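Local coordinates for hypothetical protein (Nostoc punctiforme, PDB 2INB), which is of the XisH family and probably takes part, with XisF and XisI, in the site-specific recombination of nitrogen-fixation genes, at residues 123-127 with 136-140. Sequence-based numbering, arbitrary orientation.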
ATOM      1  N   VAL A 123       0.691   4.897  11.241  1.00 13.67           N
ATOM      2  CA  VAL A 123      -0.676   4.434  10.970  1.00 13.06           C
ATOM      3  C   VAL A 123      -1.448   4.448  12.300  1.00 16.32           C
ATOM      4  O   VAL A 123      -1.038   3.841  13.296  1.00 19.51           O
ATOM      5  CB  VAL A 123      -0.666   3.026  10.343  1.00 14.67           C
ATOM      6  CG1 VAL A 123      -2.112   2.522  10.083  1.00 14.23           C
ATOM      7  CG2 VAL A 123       0.166   2.972   9.051  1.00 15.19           C
ATOM      8  N   LYS A 124      -2.551   5.156  12.272  1.00 13.11           N
ATOM      9  CA  LYS A 124      -3.483   5.223  13.384  1.00 13.10           C
ATOM     10  C   LYS A 124      -4.510   4.114  13.193  1.00 13.72           C
ATOM     11  O   LYS A 124      -4.935   3.868  12.047  1.00 15.54           O
ATOM     12  CB  LYS A 124      -4.139   6.599  13.401  1.00 15.71           C
ATOM     13  CG  LYS A 124      -3.182   7.759  13.559  1.00 15.58           C
ATOM     14  CD  LYS A 124      -3.944   9.075  13.642  1.00 16.63           C
ATOM     15  CE  LYS A 124      -3.040  10.257  13.563  1.00 17.71           C
ATOM     16  NZ  LYS A 124      -2.101  10.335  14.696  1.00 21.04           N
HETATM   17  N   MSE A 125      -4.928   3.471  14.280  0.50 13.97           N
HETATM   18  CA  MSE A 125      -5.839   2.333  14.133  0.50 13.30           C
HETATM   19  C   MSE A 125      -7.054   2.411  15.070  0.50 13.96           C
HETATM   20  O   MSE A 125      -7.013   3.038  16.134  0.50 13.54           O
HETATM   21  CB  MSE A 125      -5.094   1.010  14.323  0.50 15.55           C
HETATM   22  CG  MSE A 125      -4.045   0.773  13.253  0.50 11.00           C
HETATM   23 SE   MSE A 125      -3.063  -0.907  13.566  0.37 22.46          SE
HETATM   24  CE  MSE A 125      -2.186  -0.248  15.189  0.50 17.06           C
ATOM     25  N   LEU A 126      -8.134   1.798  14.620  0.50 14.37           N
ATOM     26  CA  LEU A 126      -9.334   1.597  15.412  0.50 15.06           C
ATOM     27  C   LEU A 126      -9.453   0.089  15.599  0.50 14.89           C
ATOM     28  O   LEU A 126      -9.657  -0.629  14.624  0.50 15.30           O
ATOM     29  CB  LEU A 126     -10.523   2.202  14.687  0.50 17.41           C
ATOM     30  CG  LEU A 126     -11.890   2.137  15.371  0.50 17.18           C
ATOM     31  CD1 LEU A 126     -11.772   2.760  16.771  0.50 24.81           C
ATOM     32  CD2 LEU A 126     -12.957   2.814  14.518  0.50 15.35           C
ATOM     33  N   ILE A 127      -9.258  -0.395  16.824  1.00 13.64           N
ATOM     34  CA  ILE A 127      -9.379  -1.811  17.067  1.00 15.23           C
ATOM     35  C   ILE A 127     -10.796  -2.096  17.551  1.00 16.13           C
ATOM     36  O   ILE A 127     -11.226  -1.555  18.594  1.00 14.71           O
ATOM     37  CB  ILE A 127      -8.377  -2.316  18.090  1.00 16.34           C
ATOM     38  CG1 ILE A 127      -6.962  -1.795  17.767  1.00 16.18           C
ATOM     39  CG2 ILE A 127      -8.425  -3.850  18.132  1.00 17.21           C
ATOM     40  CD1 ILE A 127      -6.490  -2.088  16.361  1.00 15.86           C
ATOM     41  N   PHE A 136     -12.595  -1.309  21.022  1.00 14.62           N
ATOM     42  CA  PHE A 136     -11.726  -1.801  22.088  1.00 15.81           C
ATOM     43  C   PHE A 136     -10.572  -0.841  22.354  1.00 14.46           C
ATOM     44  O   PHE A 136     -10.209  -0.636  23.518  1.00 15.15           O
ATOM     45  CB  PHE A 136     -11.146  -3.149  21.677  1.00 15.08           C
ATOM     46  CG  PHE A 136     -10.043  -3.645  22.583  1.00 14.23           C
ATOM     47  CD1 PHE A 136     -10.309  -3.950  23.883  1.00 15.32           C
ATOM     48  CD2 PHE A 136      -8.719  -3.760  22.118  1.00 15.72           C
ATOM     49  CE1 PHE A 136      -9.312  -4.449  24.725  1.00 17.36           C
ATOM     50  CE2 PHE A 136      -7.730  -4.195  22.976  1.00 18.91           C
ATOM     51  CZ  PHE A 136      -8.030  -4.550  24.262  1.00 18.77           C
ATOM     52  N   GLN A 137      -9.990  -0.239  21.309  1.00 14.87           N
ATOM     53  CA  GLN A 137      -8.842   0.645  21.520  1.00 15.28           C
ATOM     54  C   GLN A 137      -8.647   1.555  20.300  1.00 15.32           C
ATOM     55  O   GLN A 137      -8.911   1.179  19.173  1.00 16.08           O
ATOM     56  CB  GLN A 137      -7.585  -0.207  21.714  1.00 15.01           C
ATOM     57  CG  GLN A 137      -6.423   0.578  22.269  1.00 20.95           C
ATOM     58  CD  GLN A 137      -5.275  -0.327  22.627  1.00 27.54           C
ATOM     59  OE1 GLN A 137      -5.436  -1.542  22.721  1.00 35.36           O
ATOM     60  NE2 GLN A 137      -4.101   0.251  22.798  1.00 30.05           N
ATOM     61  N   TRP A 138      -8.253   2.795  20.579  1.00 17.97           N
ATOM     62  CA  TRP A 138      -7.708   3.691  19.568  1.00 16.58           C
ATOM     63  C   TRP A 138      -6.199   3.733  19.725  1.00 17.32           C
ATOM     64  O   TRP A 138      -5.687   3.882  20.841  1.00 17.87           O
ATOM     65  CB  TRP A 138      -8.261   5.069  19.794  1.00 15.82           C
ATOM     66  CG  TRP A 138      -9.737   5.242  19.614  1.00 15.82           C
ATOM     67  CD1 TRP A 138     -10.693   5.208  20.585  1.00 16.99           C
ATOM     68  CD2 TRP A 138     -10.418   5.493  18.401  1.00 13.49           C
ATOM     69  NE1 TRP A 138     -11.943   5.461  20.053  1.00 16.28           N
ATOM     70  CE2 TRP A 138     -11.787   5.639  18.702  1.00 15.31           C
ATOM     71  CE3 TRP A 138      -9.995   5.713  17.088  1.00 16.83           C
ATOM     72  CZ2 TRP A 138     -12.719   5.988  17.741  1.00 16.74           C
ATOM     73  CZ3 TRP A 138     -10.940   5.978  16.116  1.00 17.03           C
ATOM     74  CH2 TRP A 138     -12.282   6.136  16.450  1.00 17.84           C
ATOM     75  N   ILE A 139      -5.493   3.588  18.611  1.00 15.95           N
ATOM     76  CA  ILE A 139      -4.005   3.607  18.602  1.00 19.11           C
ATOM     77  C   ILE A 139      -3.465   4.774  17.744  1.00 23.16           C
ATOM     78  O   ILE A 139      -3.865   4.958  16.576  1.00 21.27           O
ATOM     79  CB  ILE A 139      -3.488   2.304  18.115  1.00 24.62           C
ATOM     80  CG1 ILE A 139      -3.971   1.183  19.043  1.00 26.91           C
ATOM     81  CG2 ILE A 139      -1.926   2.334  17.957  1.00 27.49           C
ATOM     82  CD1 ILE A 139      -3.576  -0.160  18.622  1.00 37.33           C
ATOM     83  N   ASN A 140      -2.551   5.534  18.361  1.00 27.94           N
ATOM     84  CA  ASN A 140      -1.680   6.570  17.721  1.00 32.64           C
ATOM     85  C   ASN A 140      -2.539   7.757  17.417  1.00 37.50           C
ATOM     86  O   ASN A 140      -3.674   7.759  17.892  1.00 37.85           O
ATOM     87  CB  ASN A 140      -0.959   6.093  16.457  1.00 33.87           C
ATOM     88  CG  ASN A 140       0.036   5.020  16.727  1.00 41.49           C
ATOM     89  OD1 ASN A 140       0.493   4.886  17.864  1.00 34.39           O
ATOM     90  ND2 ASN A 140       0.417   4.243  15.665  1.00 32.99           N
ATOM     91  OXT ASN A 140      -2.068   8.677  16.717  1.00 43.79           O
TER
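Trp138 lays the six-membered ring of its indole over Leu126, whose CD1 comes within 3.4 Å of Trp138 CZ3 in a CH-pi contact. The two form a non-hydrogen-bonded pair of an antiparallel hairpin, where a broad aromatic can cover a branched aliphatic across the strands; Tyr97 meets the indole edge-to-face.

The other face carries Met125 (selenomethionine), Ile127, Ile139 and the partly exposed Gln137, whose polar amide suits that place. Met125 CE lies 3.7 Å from Ile139 CD1, which reaches Ile127 CG1 at 3.9 Å. Beta-branched isoleucines suit extended backbone; Ile127 and Ile139 pack on Tyr105 of helix 102-106, and unbranched Met125 on Ile118 of helix 112-120.

Met125 N donates to Ile139 O (2.9 Å) and Ile139 N to Met125 O (3.0 Å), and Ile127 N binds Gln137 O at 2.8 Å. Ile127 O accepts from both Gln137 N (3.3 Å) and Phe136 N (2.8 Å): a classic beta bulge, two residues opposite one. Phe136, exposed at the bulge, sets its ring edge near Ile127 (Phe136 CD2 to Ile127 CG2 4.0 Å) and rests on Leu102.

Beyond the last bridge, side chains take over: the Asn140 amide donates from ND2 to Val123 O (2.8 Å), and flexible Lys124 brings NZ to 2.6 Å from Asn140 OXT, a salt bridge with the terminal carboxylate.

The hairpin completes one side of the mixed sheet in this probable PDDEXK-clan protein. The chemistry implies that its edge strand is held through 136-139 by backbone bonds and apolar packing, and by charge where the chain ends.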